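PDB 3DBI: sugar-binding transcriptional regulator, LACI family from Escherichia coli K12, which represses transcription of the cryptic asc operon, binding DNA sequence-specifically as a member of the LacI family. Local coordinates for residues 65-70 with 121-126; 103-108 with 128-133; 184-189 with 245-250. All coordinates share one frame; numbering follows the deposited sequence.

Contact 1 of 3, residues 65-70 with 121-126; sequences GLVVTN and DAIMIY. With PO4 (phosphate ion), chain D.
Gly65 pairs with Ile123 and Leu66 with Met124 where strands 65-68 and 122-125 run parallel, their axes within 4.6 Å at an angle of 26°. They are adjacent inner strands of a parallel sheet (order 95-100, 63-68, 122-125, 146-149) with helices on both faces, as in LacI-family effector domains. Three backbone bonds hold the ladder: Gly65 N to Ala122 O (2.7 Å), Met124 N to Gly65 O (2.9 Å), and Val67 N to Met124 O (3.1 Å), the last nearly straight at 171°. Beyond it water 1 takes over, donating to Val67 O and accepting from Tyr126 N. Thr69 OG1 then donates to Tyr126 O at 2.8 Å; with chi1 at 53° the hydroxyl sits between backbone N and carbonyl carbon, turned to that oxygen, and it is also hydrogen-bonded to Thr71 OG1.

Val67 and Ile125 lie side by side, CG1 of the valine 3.9 Å from CD1 of the isoleucine, on the face covered by helix 105-117. Leu66 CD1 meets Met124 CB at 4.2 Å on the face packed by helices 77-91 and 297-313.

The Tyr126 hydroxyl makes a weak bond to phosphate O1. A valine in place of Thr69 would probably leave Tyr126 O without its hydroxyl donor and the diverging ends less firmly tied. Solvent-mediated and side-chain bonds thus continue the pairing past the regular ladder, up to the residue that touches the anion.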
ATOM      1  N   GLY A  65       8.146 -15.317 -15.585  1.00 55.47           N
ATOM      2  CA  GLY A  65       8.441 -13.901 -15.767  1.00 50.11           C
ATOM      3  C   GLY A  65       7.362 -13.002 -15.206  1.00 49.76           C
ATOM      4  O   GLY A  65       6.171 -13.319 -15.265  1.00 50.88           O
ATOM      5  N   LEU A  66       7.783 -11.876 -14.649  1.00 47.37           N
ATOM      6  CA  LEU A  66       6.847 -10.877 -14.162  1.00 46.37           C
ATOM      7  C   LEU A  66       7.346  -9.487 -14.541  1.00 47.27           C
ATOM      8  O   LEU A  66       8.513  -9.152 -14.313  1.00 44.38           O
ATOM      9  CB  LEU A  66       6.643 -11.012 -12.653  1.00 45.02           C
ATOM     10  CG  LEU A  66       5.841  -9.945 -11.898  1.00 49.78           C
ATOM     11  CD1 LEU A  66       4.398  -9.895 -12.366  1.00 54.46           C
ATOM     12  CD2 LEU A  66       5.891 -10.209 -10.402  1.00 47.99           C
ATOM     13  N   VAL A  67       6.460  -8.702 -15.153  1.00 44.40           N
ATOM     14  CA  VAL A  67       6.770  -7.329 -15.514  1.00 44.60           C
ATOM     15  C   VAL A  67       6.383  -6.403 -14.364  1.00 48.31           C
ATOM     16  O   VAL A  67       5.218  -6.345 -13.972  1.00 52.23           O
ATOM     17  CB  VAL A  67       6.032  -6.885 -16.807  1.00 46.44           C
ATOM     18  CG1 VAL A  67       6.299  -5.411 -17.102  1.00 41.76           C
ATOM     19  CG2 VAL A  67       6.450  -7.750 -17.996  1.00 44.07           C
ATOM     20  N   VAL A  68       7.366  -5.694 -13.819  1.00 48.28           N
ATOM     21  CA  VAL A  68       7.114  -4.663 -12.817  1.00 49.51           C
ATOM     22  C   VAL A  68       6.570  -3.449 -13.549  1.00 48.55           C
ATOM     23  O   VAL A  68       7.201  -2.954 -14.467  1.00 51.73           O
ATOM     24  CB  VAL A  68       8.419  -4.267 -12.076  1.00 48.10           C
ATOM     25  CG1 VAL A  68       8.131  -3.299 -10.950  1.00 45.85           C
ATOM     26  CG2 VAL A  68       9.109  -5.499 -11.540  1.00 52.53           C
ATOM     27  N   THR A  69       5.392  -2.983 -13.162  1.00 51.92           N
ATOM     28  CA  THR A  69       4.808  -1.809 -13.809  1.00 57.99           C
ATOM     29  C   THR A  69       4.574  -0.680 -12.818  1.00 60.62           C
ATOM     30  O   THR A  69       4.656  -0.878 -11.601  1.00 60.16           O
ATOM     31  CB  THR A  69       3.464  -2.125 -14.521  1.00 58.33           C
ATOM     32  OG1 THR A  69       2.574  -2.761 -13.600  1.00 59.00           O
ATOM     33  CG2 THR A  69       3.680  -3.020 -15.735  1.00 57.29           C
ATOM     34  N   ASN A  70       4.244   0.494 -13.351  1.00 64.10           N
ATOM     35  CA  ASN A  70       3.966   1.685 -12.552  1.00 70.77           C
ATOM     36  C   ASN A  70       2.620   1.621 -11.820  1.00 69.63           C
ATOM     37  O   ASN A  70       1.835   2.575 -11.844  1.00 68.33           O
ATOM     38  CB  ASN A  70       4.032   2.930 -13.446  1.00 72.93           C
ATOM     39  CG  ASN A  70       4.396   4.185 -12.676  1.00 80.21           C
ATOM     40  OD1 ASN A  70       4.854   4.120 -11.529  1.00 79.17           O
ATOM     41  ND2 ASN A  70       4.194   5.339 -13.305  1.00 87.36           N
ATOM     42  N   ASP A 121       9.082 -19.510 -19.488  1.00 63.11           N
ATOM     43  CA  ASP A 121       7.950 -20.335 -19.881  1.00 63.16           C
ATOM     44  C   ASP A 121       6.646 -19.536 -19.924  1.00 62.43           C
ATOM     45  O   ASP A 121       5.760 -19.847 -20.716  1.00 64.34           O
ATOM     46  CB  ASP A 121       7.802 -21.513 -18.916  1.00 64.19           C
ATOM     47  CG  ASP A 121       9.068 -22.346 -18.807  1.00 67.71           C
ATOM     48  OD1 ASP A 121       9.214 -23.063 -17.798  1.00 77.17           O
ATOM     49  OD2 ASP A 121       9.921 -22.291 -19.715  1.00 69.36           O
ATOM     50  N   ALA A 122       6.547 -18.515 -19.071  1.00 58.00           N
ATOM     51  CA  ALA A 122       5.339 -17.699 -18.940  1.00 54.68           C
ATOM     52  C   ALA A 122       5.652 -16.295 -18.403  1.00 53.92           C
ATOM     53  O   ALA A 122       6.656 -16.086 -17.721  1.00 51.79           O
ATOM     54  CB  ALA A 122       4.345 -18.394 -18.039  1.00 49.42           C
ATOM     55  N   ILE A 123       4.780 -15.340 -18.712  1.00 51.58           N
ATOM     56  CA  ILE A 123       4.958 -13.949 -18.308  1.00 50.32           C
ATOM     57  C   ILE A 123       3.633 -13.422 -17.766  1.00 52.91           C
ATOM     58  O   ILE A 123       2.580 -13.676 -18.342  1.00 56.53           O
ATOM     59  CB  ILE A 123       5.444 -13.080 -19.499  1.00 48.98           C
ATOM     60  CG1 ILE A 123       6.866 -13.468 -19.892  1.00 50.37           C
ATOM     61  CG2 ILE A 123       5.392 -11.578 -19.173  1.00 44.91           C
ATOM     62  CD1 ILE A 123       7.162 -13.238 -21.337  1.00 55.07           C
HETATM   63  N   MSE A 124       3.685 -12.708 -16.644  1.00 49.91           N
HETATM   64  CA  MSE A 124       2.493 -12.091 -16.078  1.00 47.69           C
HETATM   65  C   MSE A 124       2.688 -10.590 -16.024  1.00 50.51           C
HETATM   66  O   MSE A 124       3.787 -10.114 -15.720  1.00 52.14           O
HETATM   67  CB  MSE A 124       2.215 -12.631 -14.676  1.00 49.09           C
HETATM   68  CG  MSE A 124       2.642 -14.075 -14.470  1.00 51.01           C
HETATM   69 SE   MSE A 124       2.202 -14.669 -12.706  0.50 47.25          SE
HETATM   70  CE  MSE A 124       0.285 -14.885 -13.032  1.00 53.93           C
ATOM     71  N   ILE A 125       1.619  -9.851 -16.309  1.00 48.18           N
ATOM     72  CA  ILE A 125       1.673  -8.395 -16.364  1.00 47.20           C
ATOM     73  C   ILE A 125       0.327  -7.764 -15.972  1.00 48.13           C
ATOM     74  O   ILE A 125      -0.733  -8.289 -16.298  1.00 48.73           O
ATOM     75  CB  ILE A 125       2.163  -7.905 -17.775  1.00 47.57           C
ATOM     76  CG1 ILE A 125       2.250  -6.375 -17.849  1.00 46.98           C
ATOM     77  CG2 ILE A 125       1.288  -8.483 -18.907  1.00 46.65           C
ATOM     78  CD1 ILE A 125       2.989  -5.837 -19.079  1.00 46.37           C
ATOM     79  N   TYR A 126       0.398  -6.669 -15.219  1.00 47.65           N
ATOM     80  CA  TYR A 126      -0.708  -5.737 -15.055  1.00 46.18           C
ATOM     81  C   TYR A 126      -0.273  -4.448 -15.759  1.00 48.62           C
ATOM     82  O   TYR A 126       0.421  -3.622 -15.181  1.00 50.23           O
ATOM     83  CB  TYR A 126      -1.021  -5.529 -13.566  1.00 43.96           C
ATOM     84  CG  TYR A 126      -2.003  -4.417 -13.216  1.00 42.38           C
ATOM     85  CD1 TYR A 126      -2.988  -3.987 -14.116  1.00 43.54           C
ATOM     86  CD2 TYR A 126      -1.959  -3.811 -11.960  1.00 42.75           C
ATOM     87  CE1 TYR A 126      -3.887  -2.957 -13.777  1.00 45.96           C
ATOM     88  CE2 TYR A 126      -2.850  -2.800 -11.606  1.00 44.67           C
ATOM     89  CZ  TYR A 126      -3.812  -2.375 -12.515  1.00 48.81           C
ATOM     90  OH  TYR A 126      -4.693  -1.372 -12.154  1.00 46.71           O
TER
HETATM   91  P   PO4 D 339      -6.213   1.184 -14.084  1.00 65.45           P
HETATM   92  O1  PO4 D 339      -4.920   0.406 -14.146  1.00 58.40           O
HETATM   93  O2  PO4 D 339      -6.834   1.032 -12.719  1.00 58.30           O
HETATM   94  O3  PO4 D 339      -5.935   2.647 -14.320  1.00 49.97           O
HETATM   95  O4  PO4 D 339      -7.153   0.644 -15.134  1.00 66.26           O
HETATM   96  O   HOH W   1       2.658  -5.767 -13.963  1.00 54.82           O

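Contact 2 of 3, residues 103-108 with 128-133. With PO4 (phosphate ion), chain D.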
ATOM      1  N   HIS A 103       7.913   3.169 -17.881  1.00 62.61           N
ATOM      2  CA  HIS A 103       6.951   4.258 -17.892  1.00 65.30           C
ATOM      3  C   HIS A 103       6.274   4.546 -19.232  1.00 65.77           C
ATOM      4  O   HIS A 103       5.718   5.626 -19.404  1.00 67.25           O
ATOM      5  CB  HIS A 103       7.609   5.537 -17.360  1.00 65.31           C
ATOM      6  CG  HIS A 103       7.967   5.482 -15.907  1.00 72.00           C
ATOM      7  ND1 HIS A 103       9.267   5.353 -15.466  1.00 74.56           N
ATOM      8  CD2 HIS A 103       7.194   5.530 -14.795  1.00 73.85           C
ATOM      9  CE1 HIS A 103       9.279   5.329 -14.144  1.00 76.91           C
ATOM     10  NE2 HIS A 103       8.034   5.431 -13.712  1.00 76.26           N
ATOM     11  N   SER A 104       6.299   3.604 -20.173  1.00 63.30           N
ATOM     12  CA  SER A 104       5.552   3.764 -21.431  1.00 60.60           C
ATOM     13  C   SER A 104       5.101   2.428 -21.997  1.00 61.42           C
ATOM     14  O   SER A 104       5.496   1.366 -21.507  1.00 62.44           O
ATOM     15  CB  SER A 104       6.379   4.510 -22.484  1.00 58.66           C
ATOM     16  OG  SER A 104       7.487   3.746 -22.910  1.00 61.35           O
ATOM     17  N   ALA A 105       4.290   2.495 -23.051  1.00 59.07           N
ATOM     18  CA  ALA A 105       3.777   1.311 -23.733  1.00 57.39           C
ATOM     19  C   ALA A 105       4.887   0.548 -24.423  1.00 61.18           C
ATOM     20  O   ALA A 105       4.868  -0.684 -24.476  1.00 65.25           O
ATOM     21  CB  ALA A 105       2.712   1.707 -24.734  1.00 53.19           C
ATOM     22  N   GLU A 106       5.852   1.293 -24.951  1.00 65.75           N
ATOM     23  CA  GLU A 106       6.991   0.725 -25.648  1.00 69.96           C
ATOM     24  C   GLU A 106       7.909   0.012 -24.663  1.00 66.03           C
ATOM     25  O   GLU A 106       8.377  -1.098 -24.936  1.00 64.76           O
ATOM     26  CB  GLU A 106       7.744   1.836 -26.377  1.00 74.40           C
ATOM     27  CG  GLU A 106       8.871   1.354 -27.276  1.00 85.67           C
ATOM     28  CD  GLU A 106       9.423   2.459 -28.149  1.00 92.84           C
ATOM     29  OE1 GLU A 106       9.949   3.458 -27.603  1.00 97.78           O
ATOM     30  OE2 GLU A 106       9.323   2.316 -29.385  1.00101.38           O
ATOM     31  N   GLU A 107       8.142   0.653 -23.518  1.00 62.57           N
ATOM     32  CA  GLU A 107       8.985   0.095 -22.458  1.00 61.29           C
ATOM     33  C   GLU A 107       8.357  -1.154 -21.823  1.00 59.61           C
ATOM     34  O   GLU A 107       9.075  -2.086 -21.447  1.00 59.61           O
ATOM     35  CB  GLU A 107       9.307   1.163 -21.411  1.00 61.57           C
ATOM     36  CG  GLU A 107      10.336   2.195 -21.894  1.00 64.55           C
ATOM     37  CD  GLU A 107      10.351   3.456 -21.056  1.00 64.79           C
ATOM     38  OE1 GLU A 107       9.258   3.945 -20.698  1.00 62.20           O
ATOM     39  OE2 GLU A 107      11.459   3.959 -20.762  1.00 67.15           O
ATOM     40  N   GLU A 108       7.025  -1.172 -21.739  1.00 54.26           N
ATOM     41  CA  GLU A 108       6.283  -2.335 -21.252  1.00 56.10           C
ATOM     42  C   GLU A 108       6.357  -3.501 -22.227  1.00 56.14           C
ATOM     43  O   GLU A 108       6.444  -4.661 -21.812  1.00 56.78           O
ATOM     44  CB  GLU A 108       4.821  -1.981 -20.935  1.00 54.56           C
ATOM     45  CG  GLU A 108       4.646  -1.249 -19.593  1.00 58.99           C
ATOM     46  CD  GLU A 108       3.187  -1.091 -19.148  1.00 61.19           C
ATOM     47  OE1 GLU A 108       2.265  -1.426 -19.923  1.00 59.93           O
ATOM     48  OE2 GLU A 108       2.964  -0.626 -18.003  1.00 64.64           O
ATOM     49  N   ARG A 128      -0.048  -0.814 -17.385  1.00 59.10           N
ATOM     50  CA  ARG A 128      -0.522   0.550 -17.172  1.00 62.68           C
ATOM     51  C   ARG A 128      -0.677   1.284 -18.519  1.00 63.90           C
ATOM     52  O   ARG A 128      -1.675   1.972 -18.746  1.00 66.24           O
ATOM     53  CB  ARG A 128       0.410   1.280 -16.174  1.00 64.13           C
ATOM     54  CG  ARG A 128       0.491   2.825 -16.226  1.00 68.41           C
ATOM     55  CD  ARG A 128      -0.764   3.589 -15.801  1.00 70.71           C
ATOM     56  NE  ARG A 128      -1.375   3.032 -14.601  1.00 75.80           N
ATOM     57  CZ  ARG A 128      -2.611   2.541 -14.540  1.00 73.58           C
ATOM     58  NH1 ARG A 128      -3.411   2.549 -15.612  1.00 64.09           N
ATOM     59  NH2 ARG A 128      -3.051   2.048 -13.388  1.00 71.54           N
ATOM     60  N   PHE A 129       0.293   1.112 -19.417  1.00 63.33           N
ATOM     61  CA  PHE A 129       0.290   1.833 -20.695  1.00 62.63           C
ATOM     62  C   PHE A 129      -0.088   0.947 -21.887  1.00 61.26           C
ATOM     63  O   PHE A 129      -0.869   1.361 -22.746  1.00 62.34           O
ATOM     64  CB  PHE A 129       1.647   2.495 -20.952  1.00 64.42           C
ATOM     65  CG  PHE A 129       2.020   3.561 -19.952  1.00 70.67           C
ATOM     66  CD1 PHE A 129       1.561   4.873 -20.103  1.00 67.61           C
ATOM     67  CD2 PHE A 129       2.862   3.262 -18.876  1.00 70.38           C
ATOM     68  CE1 PHE A 129       1.920   5.870 -19.184  1.00 70.38           C
ATOM     69  CE2 PHE A 129       3.220   4.247 -17.944  1.00 69.53           C
ATOM     70  CZ  PHE A 129       2.750   5.553 -18.101  1.00 69.50           C
ATOM     71  N   LEU A 130       0.457  -0.268 -21.931  1.00 59.54           N
ATOM     72  CA  LEU A 130       0.334  -1.142 -23.102  1.00 58.01           C
ATOM     73  C   LEU A 130      -1.091  -1.611 -23.374  1.00 59.95           C
ATOM     74  O   LEU A 130      -1.755  -2.169 -22.504  1.00 63.47           O
ATOM     75  CB  LEU A 130       1.275  -2.345 -22.982  1.00 59.22           C
ATOM     76  CG  LEU A 130       1.481  -3.290 -24.172  1.00 59.44           C
ATOM     77  CD1 LEU A 130       1.870  -2.537 -25.436  1.00 60.28           C
ATOM     78  CD2 LEU A 130       2.551  -4.304 -23.813  1.00 55.58           C
ATOM     79  N   SER A 131      -1.537  -1.365 -24.601  1.00 61.46           N
ATOM     80  CA  SER A 131      -2.896  -1.649 -25.044  1.00 58.55           C
ATOM     81  C   SER A 131      -3.215  -3.124 -25.022  1.00 61.42           C
ATOM     82  O   SER A 131      -2.354  -3.972 -25.275  1.00 60.72           O
ATOM     83  CB  SER A 131      -3.112  -1.107 -26.466  1.00 63.47           C
ATOM     84  OG  SER A 131      -3.923  -1.972 -27.259  1.00 61.09           O
ATOM     85  N   VAL A 132      -4.479  -3.412 -24.748  1.00 62.59           N
ATOM     86  CA  VAL A 132      -5.006  -4.765 -24.765  1.00 63.53           C
ATOM     87  C   VAL A 132      -4.886  -5.410 -26.154  1.00 66.04           C
ATOM     88  O   VAL A 132      -4.553  -6.593 -26.262  1.00 66.68           O
ATOM     89  CB  VAL A 132      -6.453  -4.766 -24.169  1.00 64.47           C
ATOM     90  CG1 VAL A 132      -7.501  -5.357 -25.101  1.00 64.84           C
ATOM     91  CG2 VAL A 132      -6.467  -5.401 -22.785  1.00 63.98           C
ATOM     92  N   ASP A 133      -5.098  -4.622 -27.208  1.00 68.91           N
ATOM     93  CA  ASP A 133      -4.990  -5.122 -28.582  1.00 72.62           C
ATOM     94  C   ASP A 133      -3.558  -5.478 -28.966  1.00 71.12           C
ATOM     95  O   ASP A 133      -3.333  -6.458 -29.677  1.00 70.98           O
ATOM     96  CB  ASP A 133      -5.566  -4.113 -29.578  1.00 75.98           C
ATOM     97  CG  ASP A 133      -7.079  -3.989 -29.478  1.00 83.02           C
ATOM     98  OD1 ASP A 133      -7.749  -5.005 -29.180  1.00 84.76           O
ATOM     99  OD2 ASP A 133      -7.601  -2.872 -29.705  1.00 89.09           O
TER
HETATM  100  P   PO4 D 339      -6.213   1.184 -14.084  1.00 65.45           P
HETATM  101  O1  PO4 D 339      -4.920   0.406 -14.146  1.00 58.40           O
HETATM  102  O2  PO4 D 339      -6.834   1.032 -12.719  1.00 58.30           O
HETATM  103  O3  PO4 D 339      -5.935   2.647 -14.320  1.00 49.97           O
HETATM  104  O4  PO4 D 339      -7.153   0.644 -15.134  1.00 66.26           O
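Glu108 faces the turn at 128-130 and grips three successive backbone N-H groups with one carboxylate. OE1 accepts from Leu130 N at 2.9 Å and from Phe129 N at 3.3 Å, both approaching from the same face of the carboxylate plane. OE2 takes Arg128 N at 3.1 Å through its syn lone pair. The side chain runs extended beyond CG (chi2 -170°), which carries the carboxylate across to the turn.

Beside this grip the Phe129 ring lies against the backbone leading into helix 105-117. Ser104 CA stands over one ring face as a CH-pi contact, 4.0 Å from the centroid and 24° off the normal, and His103 O lies above the same face, offset toward the rim.

Further out, Ser104 is the N-cap of that helix: its OG accepts from Glu107 N at 3.2 Å and donates to Glu107 OE1, while His103 N meets that same oxygen from the opposite face of its plane.

Arg128 bends away at chi2 and chi3 to reach the phosphate, NH2 lying 2.6 Å from O1 and NH1 bonding O3. The carboxylate therefore holds the backbone of the residue whose guanidinium binds the anion, and its negative charge is likely to be stabilised by the three N-H dipoles.

Contact 3 of 3, residues 184-189 with 245-250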
ATOM      1  N   ILE A 184     -26.808  12.833  -7.888  1.00 63.78           N
ATOM      2  CA  ILE A 184     -25.597  12.124  -7.460  1.00 57.52           C
ATOM      3  C   ILE A 184     -24.350  12.663  -8.171  1.00 57.36           C
ATOM      4  O   ILE A 184     -24.252  12.618  -9.404  1.00 55.87           O
ATOM      5  CB  ILE A 184     -25.709  10.593  -7.714  1.00 57.05           C
ATOM      6  CG1 ILE A 184     -26.928  10.003  -6.996  1.00 53.55           C
ATOM      7  CG2 ILE A 184     -24.422   9.875  -7.284  1.00 53.44           C
ATOM      8  CD1 ILE A 184     -27.319   8.614  -7.473  1.00 55.62           C
ATOM      9  N   ALA A 185     -23.404  13.169  -7.388  1.00 53.12           N
ATOM     10  CA  ALA A 185     -22.136  13.656  -7.913  1.00 52.49           C
ATOM     11  C   ALA A 185     -21.145  12.504  -8.157  1.00 53.26           C
ATOM     12  O   ALA A 185     -21.256  11.445  -7.529  1.00 51.19           O
ATOM     13  CB  ALA A 185     -21.544  14.688  -6.965  1.00 50.49           C
ATOM     14  N   PHE A 186     -20.194  12.713  -9.072  1.00 48.62           N
ATOM     15  CA  PHE A 186     -19.200  11.693  -9.419  1.00 47.59           C
ATOM     16  C   PHE A 186     -17.804  12.298  -9.540  1.00 49.51           C
ATOM     17  O   PHE A 186     -17.602  13.290 -10.251  1.00 51.55           O
ATOM     18  CB  PHE A 186     -19.576  10.974 -10.713  1.00 46.19           C
ATOM     19  CG  PHE A 186     -18.749   9.730 -11.005  1.00 48.40           C
ATOM     20  CD1 PHE A 186     -19.196   8.477 -10.612  1.00 47.36           C
ATOM     21  CD2 PHE A 186     -17.548   9.813 -11.710  1.00 47.89           C
ATOM     22  CE1 PHE A 186     -18.461   7.328 -10.889  1.00 45.09           C
ATOM     23  CE2 PHE A 186     -16.801   8.670 -11.986  1.00 47.84           C
ATOM     24  CZ  PHE A 186     -17.265   7.424 -11.573  1.00 48.03           C
ATOM     25  N   LEU A 187     -16.845  11.692  -8.839  1.00 49.05           N
ATOM     26  CA  LEU A 187     -15.439  12.052  -8.978  1.00 47.14           C
ATOM     27  C   LEU A 187     -14.703  10.960  -9.754  1.00 45.84           C
ATOM     28  O   LEU A 187     -14.729   9.793  -9.366  1.00 44.94           O
ATOM     29  CB  LEU A 187     -14.796  12.285  -7.605  1.00 46.82           C
ATOM     30  CG  LEU A 187     -15.447  13.327  -6.683  1.00 51.96           C
ATOM     31  CD1 LEU A 187     -14.670  13.478  -5.400  1.00 50.14           C
ATOM     32  CD2 LEU A 187     -15.577  14.685  -7.355  1.00 51.17           C
ATOM     33  N   THR A 188     -14.064  11.335 -10.858  1.00 45.04           N
ATOM     34  CA  THR A 188     -13.435  10.343 -11.725  1.00 47.96           C
ATOM     35  C   THR A 188     -12.020  10.091 -11.266  1.00 48.52           C
ATOM     36  O   THR A 188     -11.441  10.912 -10.557  1.00 50.55           O
ATOM     37  CB  THR A 188     -13.371  10.781 -13.220  1.00 48.26           C
ATOM     38  OG1 THR A 188     -12.420  11.841 -13.367  1.00 50.76           O
ATOM     39  CG2 THR A 188     -14.733  11.233 -13.747  1.00 45.64           C
ATOM     40  N   GLY A 189     -11.455   8.963 -11.684  1.00 49.42           N
ATOM     41  CA  GLY A 189     -10.011   8.766 -11.606  1.00 50.82           C
ATOM     42  C   GLY A 189      -9.371   9.490 -12.779  1.00 55.46           C
ATOM     43  O   GLY A 189      -9.971  10.399 -13.352  1.00 59.25           O
ATOM     44  N   ALA A 245     -25.670  12.873  -2.787  1.00 56.03           N
ATOM     45  CA  ALA A 245     -24.746  11.752  -2.798  1.00 56.34           C
ATOM     46  C   ALA A 245     -23.541  12.052  -3.678  1.00 56.97           C
ATOM     47  O   ALA A 245     -23.634  12.823  -4.639  1.00 57.35           O
ATOM     48  CB  ALA A 245     -25.448  10.481  -3.252  1.00 50.72           C
ATOM     49  N   LEU A 246     -22.412  11.443  -3.331  1.00 54.72           N
ATOM     50  CA  LEU A 246     -21.185  11.573  -4.103  1.00 51.80           C
ATOM     51  C   LEU A 246     -20.506  10.220  -4.210  1.00 50.58           C
ATOM     52  O   LEU A 246     -20.350   9.505  -3.218  1.00 50.87           O
ATOM     53  CB  LEU A 246     -20.251  12.609  -3.466  1.00 52.35           C
ATOM     54  CG  LEU A 246     -18.899  12.894  -4.141  1.00 56.44           C
ATOM     55  CD1 LEU A 246     -18.593  14.377  -4.111  1.00 51.45           C
ATOM     56  CD2 LEU A 246     -17.743  12.099  -3.510  1.00 56.17           C
ATOM     57  N   VAL A 247     -20.103   9.880  -5.426  1.00 49.76           N
ATOM     58  CA  VAL A 247     -19.364   8.665  -5.690  1.00 48.21           C
ATOM     59  C   VAL A 247     -17.944   9.050  -6.075  1.00 50.00           C
ATOM     60  O   VAL A 247     -17.718   9.664  -7.124  1.00 50.46           O
ATOM     61  CB  VAL A 247     -19.994   7.876  -6.846  1.00 48.70           C
ATOM     62  CG1 VAL A 247     -19.218   6.580  -7.109  1.00 48.27           C
ATOM     63  CG2 VAL A 247     -21.431   7.577  -6.545  1.00 50.48           C
ATOM     64  N   ALA A 248     -16.986   8.709  -5.221  1.00 47.36           N
ATOM     65  CA  ALA A 248     -15.583   8.867  -5.584  1.00 47.36           C
ATOM     66  C   ALA A 248     -15.100   7.553  -6.172  1.00 47.19           C
ATOM     67  O   ALA A 248     -15.535   6.484  -5.736  1.00 49.14           O
ATOM     68  CB  ALA A 248     -14.771   9.251  -4.389  1.00 45.11           C
ATOM     69  N   SER A 249     -14.212   7.623  -7.159  1.00 47.09           N
ATOM     70  CA  SER A 249     -13.809   6.420  -7.894  1.00 45.30           C
ATOM     71  C   SER A 249     -12.812   5.567  -7.137  1.00 44.12           C
ATOM     72  O   SER A 249     -12.567   4.418  -7.531  1.00 43.98           O
ATOM     73  CB  SER A 249     -13.287   6.756  -9.292  1.00 47.28           C
ATOM     74  OG  SER A 249     -14.327   7.291 -10.093  1.00 49.70           O
ATOM     75  N   ASN A 250     -12.227   6.122  -6.072  1.00 41.71           N
ATOM     76  CA  ASN A 250     -11.579   5.295  -5.043  1.00 44.53           C
ATOM     77  C   ASN A 250     -11.748   5.832  -3.612  1.00 45.95           C
ATOM     78  O   ASN A 250     -12.235   6.942  -3.419  1.00 49.13           O
ATOM     79  CB  ASN A 250     -10.114   4.948  -5.395  1.00 42.03           C
ATOM     80  CG  ASN A 250      -9.135   6.101  -5.172  1.00 42.29           C
ATOM     81  OD1 ASN A 250      -9.490   7.185  -4.711  1.00 45.41           O
ATOM     82  ND2 ASN A 250      -7.872   5.848  -5.494  1.00 39.02           N
TER
HETATM   83  O   HOH W   2     -13.720   7.330 -12.866  1.00 54.11           O
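Phe186 lies across Val247 on one face of the sheet, its ring atom CD1 3.9 Å from Val247 CB, while Val247 O sits over a ring face. The ring gets there with CG anti to the backbone N (chi1 -169°), and its CZ end reaches to 3.3 Å from Ser249 OG. On the same face Ile184 CG2 meets Val247 CG2 at 3.8 Å, so Val247 is wedged between Ile184 and Phe186. Leu176 of helix 165-178 packs over Ile184 and Val247.

These strands, 184-187 and 245-248, are neighbouring parallel strands at the centre of an alpha/beta domain of the periplasmic-binding-protein type, with helices on both faces of the sheet. Their axes make an angle of 19°, and the ladder includes Leu187 N to Val247 O at 2.8 Å with an N-H...O angle of 174°.

The reverse face carries Leu187 and Leu246, whose methyls CD1 and CD2 respectively come to 3.9 Å, with Ala185 CB near Leu246 CD1; helices 226-238 and 251-263 pack on these leucines. Where the strands end, Ser249 OG donates to Leu187 O at 2.6 Å, in the carbonyl plane and on a lone pair. Water 2 donates to the same hydroxyl oxygen and accepts from Gly189 N.

Overall arrangement
Contacts 1 and 2 are neighbours, their centres about 12 Å apart, and their segments alternate along the chain: helix 105-117 leads into strand 122-125, which leads into helix 132-141. They touch where Thr69 CG2 packs 3.4 Å from Glu108 OE2. Both reach the same phosphate, probably from the crystallisation liquor, which is also bonded by His74, Arg151, Ser193 and Thr195. Contact 3 belongs to a second sheet across the chain's centre from contact 1; its centre lies about 31 Å from that of contact 1 and about 27 Å from that of contact 2, with nearest atoms about 10 Å apart in both cases. Contacts 1 and 3 occupy equivalent central places in two sheets whose inner strands run parallel, consistent with the two-lobed LacI-family effector domain.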